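Local coordinates for SusD/RagB family nutrient-binding outer membrane lipoprotein (Bacteroides vulgatus, PDB 4F7A) that probably binds mucin O-glycans at the outer membrane, as a SusD-type lipoprotein of a nutrient-uptake system, at residues V302-K305 / N310-Q313; T171-G176 / P191-W196; Q358-G363 / L378-K383; T490-G493 / G499-L502; Y92-A97 / I119-A124. All coordinates share one frame; numbering follows the deposited sequence.

Interaction 1. Residues V302-K305 / N310-Q313; sequences VYAK and NYYQ
Y312 meets V302 with its hydroxyl end, and Y311 beside it meets A304. The Y312 side chain can be followed outward. CB leaves the backbone toward 302-305, and CG stands anti to the carbonyl carbon (chi1 -65°), which lays the ring edge and OH beside V302. One face of the ring is partly covered from within its own turn: Y311 CB sits 4.0 Å above the plane, offset toward the rim. Farther out, Y312 CE2 comes to 4.2 Å from V302 CG1. That methyl lies near the ring plane, so the valine meets an edge. At the tip, Y312 OH lies 3.7 Å from V302 CG2 and 3.8 Å from V302 CG1. Both methyls of the valine therefore touch the oxygen, and the two side chains cross at about a right angle. The hydroxyl has its polar partner outside the pair, in a hydrogen bond with N391 OD1. Y315 adds an edge-to-face ring contact with Y312.

The second pair is simpler. A304 CB stands 4.0 Å from Y311 CE2, again at the ring edge and near its plane. No hydrogen bond joins the two segments; methyl groups meet the tyrosine edges and, for V302, the hydroxyl oxygen. The tyrosines occupy the two middle positions of a type I beta turn, N310 to Q313, closed by Q313 N to N310 O at 3.2 Å. This is a turn within the long loop between helix 279-282 and strand 329-332 of a SusD-like fold, packed against an earlier part of the same loop.

Interaction 2. Residues T171-G176 / P191-W196; sequences TYLKEG and PTASRW
L173 turns CG anti to its carbonyl carbon (chi1 -73°), while Y172 turns CG anti to its backbone N (chi1 166°); these settings bring both side chains to A193. The methyl of A193 is the shared target. L173 CD2 lies 3.9 Å from A193 CB, and L173 CG is only slightly farther off. The ring of Y172 comes alongside, with CD2 at 4.0 Å from A193 CB and the methyl placed obliquely to the ring. The other branch of the leucine goes to the next residue, where L173 CD1 rests 3.7 Å from S194 OG. That oxygen is hydrogen-bonded to E179, and Y172 OH is bonded to the carbonyl of K178. An alanine in place of L173 is likely to open a gap beside the A193 methyl and take the CD1 methyl from beside S194 OG.

Both segments are helix ends. Helix 151-174 finishes in a Schellman motif, with G176 at positive phi and G176 N bonded to L173 O at 3.0 Å. Helix 193-210 starts at the N-cap T192, whose OG1 accepts from R195 N at 3.1 Å and an N-H...O angle of 151°. The R195 guanidinium then folds back so that P191 CD sits 3.4 Å above its centre. The C-terminal end of one helix thus meets the N-terminal end of the next, while the T192 capping bond lies within its own segment and the backbone of A193 pairs with E179. The direct contact rests mainly on apolar packing, with S194 OG touching a methyl while its hydrogen bond goes to E179.

Interaction 3. Residues Q358-G363 / L378-K383; sequences QCYEAG and LYLTSK
E361 and L380 are the closest backbone pair, with CA atoms 7.1 Å apart, where helix 356-371 faces a short run, 378-380, that has helical angles but lacks the regular bonds. L380 carries the contact, and its two methyls go to different partners. L380 CD2 approaches the ring of Y360 obliquely, 3.7 Å from CE2. The two side chains pass each other pointing opposite ways. L380 CD1 lies on the aliphatic part of E361, 3.8 Å from its CB and slightly farther from its CG. The glutamate chain is extended beyond CG, which carries the carboxylate past the leucine. There E361 OE2 takes a hydrogen bond from a water at 2.7 Å. The same water donates to L380 O at 2.8 Å and so bridges the segments. E361 OE2 also forms a salt bridge with K357 one turn back, and Y360 OH is bonded to the carbonyl of P408.

The loop side is held by its own hydroxyls. T381 OG1 donates to L378 O at 2.7 Å, in the carbonyl plane and on a lone pair. S382 OG donates to Y379 O at the same length, tilted 15° from that plane. L378 O also accepts from T381 N, and Y379 O from S382 N, so each oxygen is gripped twice.

The chemistry is therefore divided. On the loop side one leucine supplies the apolar contact, and the water is the polar link between the segments. The carboxylate, with both lysine and water as partners, is probably kept ionised.

Interaction 4. Residues T490-G493 / G499-L502; sequences TALG and GTRL
L492 makes all the apolar contact, touching T500 and L502. Its CG stands anti to the backbone N (chi1 -178°), and this setting swings the branched end across to T500. There it meets the threonine methyl tip to tip, with L492 CG 3.9 Å from T500 CG2. L492 CD1 also reaches L502 CD2 at 4.0 Å, one methyl against another. An alanine here would probably leave the T500 and L502 methyls facing a gap and take away the apolar link between helix end and tail.

The polar contact runs through one water. It donates to L492 O at 2.7 Å and to R501 O at 2.8 Å, so it ties the last helical residue to the tail backbone. The hydroxyl of T500 is bonded to the carbonyl of A495, which leaves its methyl for the leucine. R501 forms a salt bridge with D505.

Helix 482-492 ends here, and G493 leaves it with positive phi. A short non-helical link then brings the chain back alongside that end. L492 also touches R470, in the loop before helix 475-480, and A491 packs on P134, just past helix 111-132.

Interaction 5. Residues Y92-A97 / I119-A124; sequences YIFPVA and ILKVEA
K121 NZ and A97 O both hydrogen-bond to T101 OG1, so two residues of this contact grip one hydroxyl, and the K121 chain lies against F94 and A97 on the way. The lysine starts with CG anti to the backbone N (chi1 -174°) and bends at chi3 (69°) to reach that oxygen. Its methylenes make the apolar part. K121 CG lies 3.9 Å from F94 CE1, in the ring plane and at its edge, and K121 CD is equally close to that atom. The other partner is a methyl: A97 CB stands 4.0 Å from K121 CG.

Helices 84-104 and 111-132 follow each other in the chain and run antiparallel here, a helix pair that suits the TPR-like class of this protein. They come close, with the CA atoms of A97 and K121 only 5.8 Å apart. The small alanine leaves room for the lysine chain. Helix 84-104 is kinked here; P95 N has no hydrogen to give, and neither P95 N nor V96 N bonds to the turn before. Farther out, F140 packs edge-to-face with the F94 ring, and K121 also touches D161 of helix 151-174.

Interactions 2 and 5 belong to one helical region. They touch through W196, which packs on I119 and L120, and helices 111-132 and 151-174 follow each other in the chain. Interaction 5 is buried at mid-helix, whereas interaction 2 joins helix ends and is partly buried. Interactions 1 and 2 lie on opposite sides of the chain's centre, their centres 52 Å apart. Interactions 1 and 3 are both buried contacts involving loops, but 1 sets methyls against tyrosine edges, whereas 3 pairs a helix with a loop through one leucine and a bridging water. Interaction 4 also has a water bridge, at a partly buried helix end. Interaction 5 alone uses a lysine chain as its main apolar surface.

Interaction 1. Residues V302-K305 / N310-Q313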
# COMPACT_ATOMS: atom_id res chain seq x y z
N VAL A 302 9.32 7.53 19.85
CA VAL A 302 9.60 8.36 21.01
C VAL A 302 8.62 7.94 22.13
O VAL A 302 7.41 8.14 22.02
CB VAL A 302 9.48 9.86 20.69
CG1 VAL A 302 9.72 10.70 21.96
CG2 VAL A 302 10.48 10.25 19.61
N TYR A 303 9.16 7.32 23.16
CA TYR A 303 8.35 6.72 24.20
C TYR A 303 7.65 7.80 25.01
O TYR A 303 8.26 8.78 25.39
CB TYR A 303 9.22 5.86 25.14
CG TYR A 303 8.43 5.27 26.27
CD1 TYR A 303 7.70 4.09 26.09
CD2 TYR A 303 8.34 5.92 27.49
CE1 TYR A 303 6.96 3.55 27.12
CE2 TYR A 303 7.56 5.40 28.53
CZ TYR A 303 6.88 4.21 28.33
OH TYR A 303 6.12 3.69 29.35
N ALA A 304 6.36 7.59 25.24
CA ALA A 304 5.57 8.37 26.19
C ALA A 304 4.36 7.50 26.52
O ALA A 304 4.16 6.46 25.88
CB ALA A 304 5.12 9.70 25.57
N LYS A 305 3.56 7.91 27.48
CA LYS A 305 2.41 7.12 27.87
C LYS A 305 1.29 8.05 28.31
O LYS A 305 1.47 9.26 28.43
CB LYS A 305 2.80 6.15 28.99
CG LYS A 305 3.37 6.85 30.21
CD LYS A 305 3.62 5.87 31.35
CE LYS A 305 4.27 6.58 32.52
NZ LYS A 305 3.78 6.03 33.80
N ASN A 310 1.22 15.76 25.01
CA ASN A 310 1.22 15.32 23.64
C ASN A 310 2.25 16.17 22.89
O ASN A 310 1.92 17.18 22.26
CB ASN A 310 -0.17 15.45 23.05
CG ASN A 310 -1.19 14.60 23.80
OD1 ASN A 310 -0.97 13.41 24.04
ND2 ASN A 310 -2.28 15.21 24.19
N TYR A 311 3.49 15.72 22.96
CA TYR A 311 4.62 16.56 22.59
C TYR A 311 4.60 17.06 21.15
O TYR A 311 5.10 18.13 20.87
CB TYR A 311 5.94 15.81 22.81
CG TYR A 311 6.18 15.31 24.23
CD1 TYR A 311 6.35 16.19 25.28
CD2 TYR A 311 6.26 13.95 24.51
CE1 TYR A 311 6.58 15.75 26.59
CE2 TYR A 311 6.49 13.49 25.84
CZ TYR A 311 6.66 14.41 26.85
OH TYR A 311 6.88 13.98 28.14
N TYR A 312 4.02 16.28 20.25
CA TYR A 312 4.11 16.55 18.81
C TYR A 312 2.85 17.17 18.22
O TYR A 312 2.68 17.24 17.04
CB TYR A 312 4.50 15.25 18.08
CG TYR A 312 5.88 14.83 18.49
CD1 TYR A 312 6.99 15.54 18.06
CD2 TYR A 312 6.08 13.77 19.37
CE1 TYR A 312 8.27 15.20 18.48
CE2 TYR A 312 7.37 13.42 19.80
CZ TYR A 312 8.46 14.14 19.33
OH TYR A 312 9.71 13.85 19.77
N GLN A 313 1.95 17.63 19.09
CA GLN A 313 0.65 18.14 18.67
C GLN A 313 0.70 19.40 17.78
O GLN A 313 -0.28 19.69 17.08
CB GLN A 313 -0.15 18.37 19.96
CG GLN A 313 -1.29 19.28 19.96
CD GLN A 313 -1.75 19.45 21.40
OE1 GLN A 313 -1.47 20.46 22.04
NE2 GLN A 313 -2.35 18.41 21.93

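Interaction 2. Residues T171-G176 / P191-W196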
# COMPACT_ATOMS: atom_id res chain seq x y z
N THR A 171 -12.40 -12.37 -23.33
CA THR A 171 -13.48 -13.15 -23.93
C THR A 171 -14.81 -12.39 -23.97
O THR A 171 -15.52 -12.39 -25.00
CB THR A 171 -13.69 -14.47 -23.21
OG1 THR A 171 -12.48 -15.21 -23.28
CG2 THR A 171 -14.81 -15.31 -23.87
N TYR A 172 -15.15 -11.73 -22.87
CA TYR A 172 -16.38 -10.94 -22.81
C TYR A 172 -16.41 -9.96 -23.97
O TYR A 172 -17.43 -9.81 -24.64
CB TYR A 172 -16.45 -10.18 -21.48
CG TYR A 172 -17.48 -9.08 -21.40
CD1 TYR A 172 -18.80 -9.35 -21.04
CD2 TYR A 172 -17.13 -7.76 -21.65
CE1 TYR A 172 -19.75 -8.34 -20.95
CE2 TYR A 172 -18.06 -6.74 -21.56
CZ TYR A 172 -19.37 -7.03 -21.21
OH TYR A 172 -20.27 -6.01 -21.14
N LEU A 173 -15.29 -9.28 -24.21
CA LEU A 173 -15.23 -8.30 -25.29
C LEU A 173 -15.26 -8.94 -26.67
O LEU A 173 -15.97 -8.45 -27.55
CB LEU A 173 -14.01 -7.40 -25.16
CG LEU A 173 -14.05 -6.35 -24.04
CD1 LEU A 173 -12.65 -5.70 -23.92
CD2 LEU A 173 -15.16 -5.27 -24.26
N LYS A 174 -14.49 -10.01 -26.86
CA LYS A 174 -14.47 -10.69 -28.17
C LYS A 174 -15.83 -11.31 -28.53
O LYS A 174 -16.13 -11.48 -29.70
CB LYS A 174 -13.34 -11.74 -28.23
CG LYS A 174 -11.93 -11.12 -28.29
CD LYS A 174 -10.85 -12.18 -28.18
CE LYS A 174 -9.46 -11.56 -28.42
NZ LYS A 174 -8.35 -12.40 -27.87
N GLU A 175 -16.65 -11.64 -27.52
CA GLU A 175 -18.00 -12.15 -27.75
C GLU A 175 -19.01 -11.03 -28.02
O GLU A 175 -20.21 -11.31 -28.16
CB GLU A 175 -18.51 -12.96 -26.54
CG GLU A 175 -17.88 -14.33 -26.34
CD GLU A 175 -18.36 -15.04 -25.06
OE1 GLU A 175 -18.96 -14.39 -24.16
OE2 GLU A 175 -18.13 -16.26 -24.94
N GLY A 176 -18.57 -9.77 -28.06
CA GLY A 176 -19.45 -8.64 -28.33
C GLY A 176 -20.03 -7.95 -27.10
O GLY A 176 -20.97 -7.20 -27.23
N PRO A 191 -14.25 2.26 -15.87
CA PRO A 191 -15.59 2.39 -16.45
C PRO A 191 -15.84 1.45 -17.61
O PRO A 191 -16.96 1.41 -18.12
CB PRO A 191 -15.59 3.83 -16.97
CG PRO A 191 -14.16 4.07 -17.35
CD PRO A 191 -13.38 3.39 -16.25
N THR A 192 -14.82 0.71 -18.03
CA THR A 192 -14.94 -0.21 -19.14
C THR A 192 -14.23 -1.52 -18.82
O THR A 192 -13.36 -1.60 -17.95
CB THR A 192 -14.33 0.35 -20.45
OG1 THR A 192 -12.91 0.49 -20.28
CG2 THR A 192 -14.94 1.68 -20.87
N ALA A 193 -14.62 -2.55 -19.56
CA ALA A 193 -13.93 -3.86 -19.47
C ALA A 193 -12.44 -3.74 -19.76
O ALA A 193 -11.61 -4.29 -19.01
CB ALA A 193 -14.60 -4.86 -20.41
N SER A 194 -12.06 -3.00 -20.79
CA SER A 194 -10.64 -2.75 -21.06
C SER A 194 -9.91 -2.12 -19.89
O SER A 194 -8.76 -2.48 -19.61
CB SER A 194 -10.44 -1.89 -22.30
OG SER A 194 -10.85 -2.55 -23.47
N ARG A 195 -10.55 -1.20 -19.17
CA ARG A 195 -9.91 -0.57 -18.03
C ARG A 195 -9.68 -1.52 -16.86
O ARG A 195 -8.70 -1.41 -16.14
CB ARG A 195 -10.67 0.68 -17.59
CG ARG A 195 -10.58 1.84 -18.59
CD ARG A 195 -9.40 2.76 -18.31
NE ARG A 195 -9.63 3.57 -17.12
CZ ARG A 195 -10.33 4.71 -17.09
NH1 ARG A 195 -10.85 5.23 -18.20
NH2 ARG A 195 -10.48 5.34 -15.95
N TRP A 196 -10.59 -2.48 -16.67
CA TRP A 196 -10.37 -3.55 -15.70
C TRP A 196 -9.15 -4.40 -16.05
O TRP A 196 -8.37 -4.75 -15.18
CB TRP A 196 -11.62 -4.43 -15.57
CG TRP A 196 -12.67 -3.84 -14.67
CD1 TRP A 196 -13.77 -3.13 -15.07
CD2 TRP A 196 -12.71 -3.89 -13.24
NE1 TRP A 196 -14.50 -2.74 -13.97
CE2 TRP A 196 -13.87 -3.20 -12.83
CE3 TRP A 196 -11.89 -4.45 -12.26
CZ2 TRP A 196 -14.24 -3.07 -11.50
CZ3 TRP A 196 -12.24 -4.31 -10.92
CH2 TRP A 196 -13.40 -3.61 -10.56

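Interaction 3. Residues Q358-G363 / L378-K383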
# COMPACT_ATOMS: atom_id res chain seq x y z
N GLN A 358 14.03 6.86 -18.42
CA GLN A 358 12.84 7.33 -19.09
C GLN A 358 11.62 7.04 -18.23
O GLN A 358 10.75 7.89 -18.12
CB GLN A 358 12.63 6.63 -20.44
CG GLN A 358 13.57 7.09 -21.54
CD GLN A 358 13.49 6.24 -22.83
OE1 GLN A 358 13.36 5.00 -22.79
NE2 GLN A 358 13.59 6.90 -23.97
N CYS A 359 11.54 5.83 -17.70
CA CYS A 359 10.40 5.44 -16.86
C CYS A 359 10.38 6.20 -15.52
O CYS A 359 9.32 6.62 -15.05
CB CYS A 359 10.40 3.95 -16.62
SG CYS A 359 10.09 2.99 -18.16
N TYR A 360 11.55 6.36 -14.90
CA TYR A 360 11.69 7.12 -13.67
C TYR A 360 11.20 8.54 -13.86
O TYR A 360 10.42 9.03 -13.06
CB TYR A 360 13.15 7.16 -13.23
CG TYR A 360 13.48 8.05 -12.07
CD1 TYR A 360 13.26 7.63 -10.76
CD2 TYR A 360 14.01 9.32 -12.27
CE1 TYR A 360 13.57 8.47 -9.68
CE2 TYR A 360 14.31 10.16 -11.20
CZ TYR A 360 14.11 9.73 -9.91
OH TYR A 360 14.47 10.55 -8.87
N GLU A 361 11.69 9.20 -14.89
CA GLU A 361 11.28 10.59 -15.14
C GLU A 361 9.77 10.69 -15.48
O GLU A 361 9.10 11.63 -15.04
CB GLU A 361 12.16 11.23 -16.19
CG GLU A 361 13.60 11.29 -15.69
CD GLU A 361 14.47 12.26 -16.44
OE1 GLU A 361 14.19 12.53 -17.61
OE2 GLU A 361 15.45 12.75 -15.84
N ALA A 362 9.24 9.71 -16.20
CA ALA A 362 7.80 9.68 -16.48
C ALA A 362 7.01 9.50 -15.19
O ALA A 362 5.96 10.11 -15.02
CB ALA A 362 7.45 8.60 -17.48
N GLY A 363 7.52 8.69 -14.27
CA GLY A 363 6.84 8.49 -12.99
C GLY A 363 6.74 9.77 -12.16
O GLY A 363 5.70 10.06 -11.58
N LEU A 378 12.57 20.68 -13.84
CA LEU A 378 13.59 21.35 -13.02
C LEU A 378 13.91 20.47 -11.79
O LEU A 378 15.06 20.25 -11.46
CB LEU A 378 13.11 22.73 -12.60
CG LEU A 378 14.20 23.63 -11.99
CD1 LEU A 378 15.42 23.70 -12.92
CD2 LEU A 378 13.66 24.99 -11.71
N TYR A 379 12.87 19.92 -11.17
CA TYR A 379 13.05 19.03 -10.02
C TYR A 379 13.92 17.83 -10.37
O TYR A 379 14.77 17.41 -9.58
CB TYR A 379 11.68 18.58 -9.53
CG TYR A 379 11.63 17.59 -8.41
CD1 TYR A 379 11.56 18.02 -7.09
CD2 TYR A 379 11.52 16.23 -8.66
CE1 TYR A 379 11.46 17.13 -6.05
CE2 TYR A 379 11.40 15.32 -7.61
CZ TYR A 379 11.38 15.76 -6.31
OH TYR A 379 11.25 14.87 -5.25
N LEU A 380 13.71 17.28 -11.57
CA LEU A 380 14.46 16.11 -12.04
C LEU A 380 15.95 16.40 -12.34
O LEU A 380 16.71 15.46 -12.52
CB LEU A 380 13.77 15.51 -13.28
CG LEU A 380 12.51 14.74 -12.94
CD1 LEU A 380 11.74 14.42 -14.26
CD2 LEU A 380 12.86 13.47 -12.12
N THR A 381 16.34 17.68 -12.35
CA THR A 381 17.75 18.06 -12.45
C THR A 381 18.34 18.45 -11.10
O THR A 381 19.52 18.78 -11.03
CB THR A 381 17.95 19.31 -13.36
OG1 THR A 381 17.42 20.48 -12.72
CG2 THR A 381 17.29 19.12 -14.67
N SER A 382 17.56 18.42 -10.04
CA SER A 382 17.99 19.09 -8.82
C SER A 382 18.92 18.23 -7.96
O SER A 382 18.99 17.02 -8.09
CB SER A 382 16.79 19.59 -8.02
OG SER A 382 16.05 18.51 -7.52
N LYS A 383 19.65 18.90 -7.08
CA LYS A 383 20.69 18.27 -6.27
C LYS A 383 20.32 18.33 -4.77
O LYS A 383 21.18 18.15 -3.91
CB LYS A 383 22.03 18.97 -6.53
O HOH W 1 16.36 12.80 -13.32

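Interaction 4. Residues T490-G493 / G499-L502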
# COMPACT_ATOMS: atom_id res chain seq x y z
N THR A 490 3.79 -22.57 10.93
CA THR A 490 4.57 -23.47 10.07
C THR A 490 4.87 -22.87 8.70
O THR A 490 6.03 -22.89 8.24
CB THR A 490 3.87 -24.82 9.93
OG1 THR A 490 3.71 -25.38 11.24
CG2 THR A 490 4.69 -25.82 9.02
N ALA A 491 3.85 -22.30 8.07
CA ALA A 491 4.01 -21.68 6.74
C ALA A 491 4.91 -20.45 6.78
O ALA A 491 5.53 -20.12 5.79
CB ALA A 491 2.62 -21.30 6.12
N LEU A 492 4.96 -19.76 7.92
CA LEU A 492 5.81 -18.58 8.05
C LEU A 492 7.29 -18.92 8.04
O LEU A 492 8.12 -18.12 7.57
CB LEU A 492 5.49 -17.85 9.33
CG LEU A 492 6.21 -16.56 9.67
CD1 LEU A 492 5.94 -15.49 8.59
CD2 LEU A 492 5.76 -16.11 11.04
N GLY A 493 7.63 -20.08 8.60
CA GLY A 493 9.02 -20.54 8.60
C GLY A 493 9.89 -19.79 9.59
O GLY A 493 11.10 -19.72 9.42
N GLY A 499 9.71 -9.49 13.75
CA GLY A 499 11.07 -9.55 13.22
C GLY A 499 11.31 -10.61 12.15
O GLY A 499 12.40 -10.69 11.57
N THR A 500 10.31 -11.44 11.89
CA THR A 500 10.46 -12.50 10.90
C THR A 500 10.18 -12.00 9.48
O THR A 500 9.11 -11.48 9.19
CB THR A 500 9.53 -13.66 11.22
OG1 THR A 500 9.96 -14.24 12.46
CG2 THR A 500 9.57 -14.71 10.11
N ARG A 501 11.15 -12.17 8.58
CA ARG A 501 11.00 -11.75 7.21
C ARG A 501 9.94 -12.57 6.46
O ARG A 501 9.90 -13.82 6.55
CB ARG A 501 12.34 -11.87 6.44
CG ARG A 501 13.42 -10.92 6.91
CD ARG A 501 14.62 -11.00 6.00
NE ARG A 501 15.76 -10.30 6.57
CZ ARG A 501 15.99 -8.99 6.49
NH1 ARG A 501 15.16 -8.16 5.86
NH2 ARG A 501 17.09 -8.50 7.06
N LEU A 502 9.14 -11.87 5.66
CA LEU A 502 8.22 -12.53 4.75
C LEU A 502 8.98 -13.13 3.58
O LEU A 502 10.14 -12.80 3.35
CB LEU A 502 7.14 -11.55 4.29
CG LEU A 502 6.33 -10.98 5.46
CD1 LEU A 502 5.22 -10.09 4.93
CD2 LEU A 502 5.78 -12.12 6.35
O HOH W 2 8.38 -16.03 5.89

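Interaction 5. Residues Y92-A97 / I119-A124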
# COMPACT_ATOMS: atom_id res chain seq x y z
N TYR A 92 -15.64 -9.61 6.94
CA TYR A 92 -16.61 -8.86 6.14
C TYR A 92 -16.41 -8.80 4.63
O TYR A 92 -17.37 -8.56 3.91
CB TYR A 92 -16.70 -7.43 6.70
CG TYR A 92 -17.09 -7.40 8.17
CD1 TYR A 92 -18.34 -7.84 8.59
CD2 TYR A 92 -16.21 -6.93 9.12
CE1 TYR A 92 -18.68 -7.82 9.94
CE2 TYR A 92 -16.54 -6.91 10.46
CZ TYR A 92 -17.77 -7.35 10.87
OH TYR A 92 -18.04 -7.32 12.22
N ILE A 93 -15.19 -8.96 4.14
CA ILE A 93 -14.86 -8.60 2.78
C ILE A 93 -14.52 -9.83 1.93
O ILE A 93 -15.14 -10.06 0.89
CB ILE A 93 -13.70 -7.59 2.75
CG1 ILE A 93 -14.03 -6.37 3.63
CG2 ILE A 93 -13.36 -7.16 1.29
CD1 ILE A 93 -15.44 -5.71 3.38
N PHE A 94 -13.55 -10.62 2.39
CA PHE A 94 -13.15 -11.80 1.63
C PHE A 94 -14.30 -12.78 1.40
O PHE A 94 -14.44 -13.31 0.30
CB PHE A 94 -11.92 -12.46 2.27
CG PHE A 94 -11.32 -13.57 1.45
CD1 PHE A 94 -10.93 -13.35 0.14
CD2 PHE A 94 -11.17 -14.83 1.98
CE1 PHE A 94 -10.40 -14.37 -0.63
CE2 PHE A 94 -10.61 -15.84 1.21
CZ PHE A 94 -10.23 -15.61 -0.10
N PRO A 95 -15.15 -13.01 2.40
CA PRO A 95 -16.23 -13.98 2.12
C PRO A 95 -17.18 -13.49 1.02
O PRO A 95 -17.74 -14.31 0.27
CB PRO A 95 -16.97 -14.12 3.45
CG PRO A 95 -16.12 -13.44 4.48
CD PRO A 95 -15.04 -12.66 3.83
N VAL A 96 -17.33 -12.17 0.90
CA VAL A 96 -18.11 -11.57 -0.17
C VAL A 96 -17.42 -11.70 -1.52
O VAL A 96 -18.08 -11.98 -2.52
CB VAL A 96 -18.48 -10.10 0.14
CG1 VAL A 96 -19.31 -9.51 -0.98
CG2 VAL A 96 -19.27 -10.06 1.48
N ALA A 97 -16.09 -11.49 -1.58
CA ALA A 97 -15.35 -11.68 -2.81
C ALA A 97 -15.43 -13.12 -3.27
O ALA A 97 -15.51 -13.40 -4.47
CB ALA A 97 -13.88 -11.28 -2.64
N ILE A 119 -10.02 -9.63 -9.94
CA ILE A 119 -9.07 -8.52 -9.79
C ILE A 119 -9.23 -7.88 -8.40
O ILE A 119 -8.25 -7.64 -7.68
CB ILE A 119 -9.23 -7.48 -10.94
CG1 ILE A 119 -8.87 -8.14 -12.29
CG2 ILE A 119 -8.31 -6.24 -10.72
CD1 ILE A 119 -9.51 -7.51 -13.51
N LEU A 120 -10.46 -7.58 -8.02
CA LEU A 120 -10.67 -7.00 -6.69
C LEU A 120 -10.21 -7.94 -5.56
O LEU A 120 -9.71 -7.49 -4.55
CB LEU A 120 -12.14 -6.65 -6.51
CG LEU A 120 -12.69 -5.53 -7.37
CD1 LEU A 120 -14.23 -5.45 -7.17
CD2 LEU A 120 -11.98 -4.18 -7.08
N LYS A 121 -10.40 -9.24 -5.75
CA LYS A 121 -10.02 -10.22 -4.72
C LYS A 121 -8.50 -10.23 -4.52
O LYS A 121 -8.00 -10.27 -3.38
CB LYS A 121 -10.57 -11.59 -5.13
CG LYS A 121 -10.38 -12.66 -4.09
CD LYS A 121 -11.24 -13.89 -4.38
CE LYS A 121 -10.78 -14.67 -5.60
NZ LYS A 121 -11.66 -15.86 -5.95
N VAL A 122 -7.77 -10.14 -5.62
CA VAL A 122 -6.31 -10.07 -5.57
C VAL A 122 -5.86 -8.73 -5.00
O VAL A 122 -4.94 -8.67 -4.17
CB VAL A 122 -5.66 -10.28 -6.95
CG1 VAL A 122 -4.15 -10.02 -6.88
CG2 VAL A 122 -5.96 -11.65 -7.48
N GLU A 123 -6.52 -7.65 -5.43
CA GLU A 123 -6.24 -6.31 -4.87
C GLU A 123 -6.39 -6.31 -3.33
O GLU A 123 -5.55 -5.77 -2.63
CB GLU A 123 -7.14 -5.24 -5.50
CG GLU A 123 -7.13 -3.88 -4.76
CD GLU A 123 -5.78 -3.21 -4.71
OE1 GLU A 123 -4.87 -3.59 -5.51
OE2 GLU A 123 -5.62 -2.29 -3.87
N ALA A 124 -7.47 -6.90 -2.82
CA ALA A 124 -7.70 -6.96 -1.37
C ALA A 124 -6.68 -7.84 -0.67
O ALA A 124 -6.12 -7.46 0.34
CB ALA A 124 -9.12 -7.48 -1.06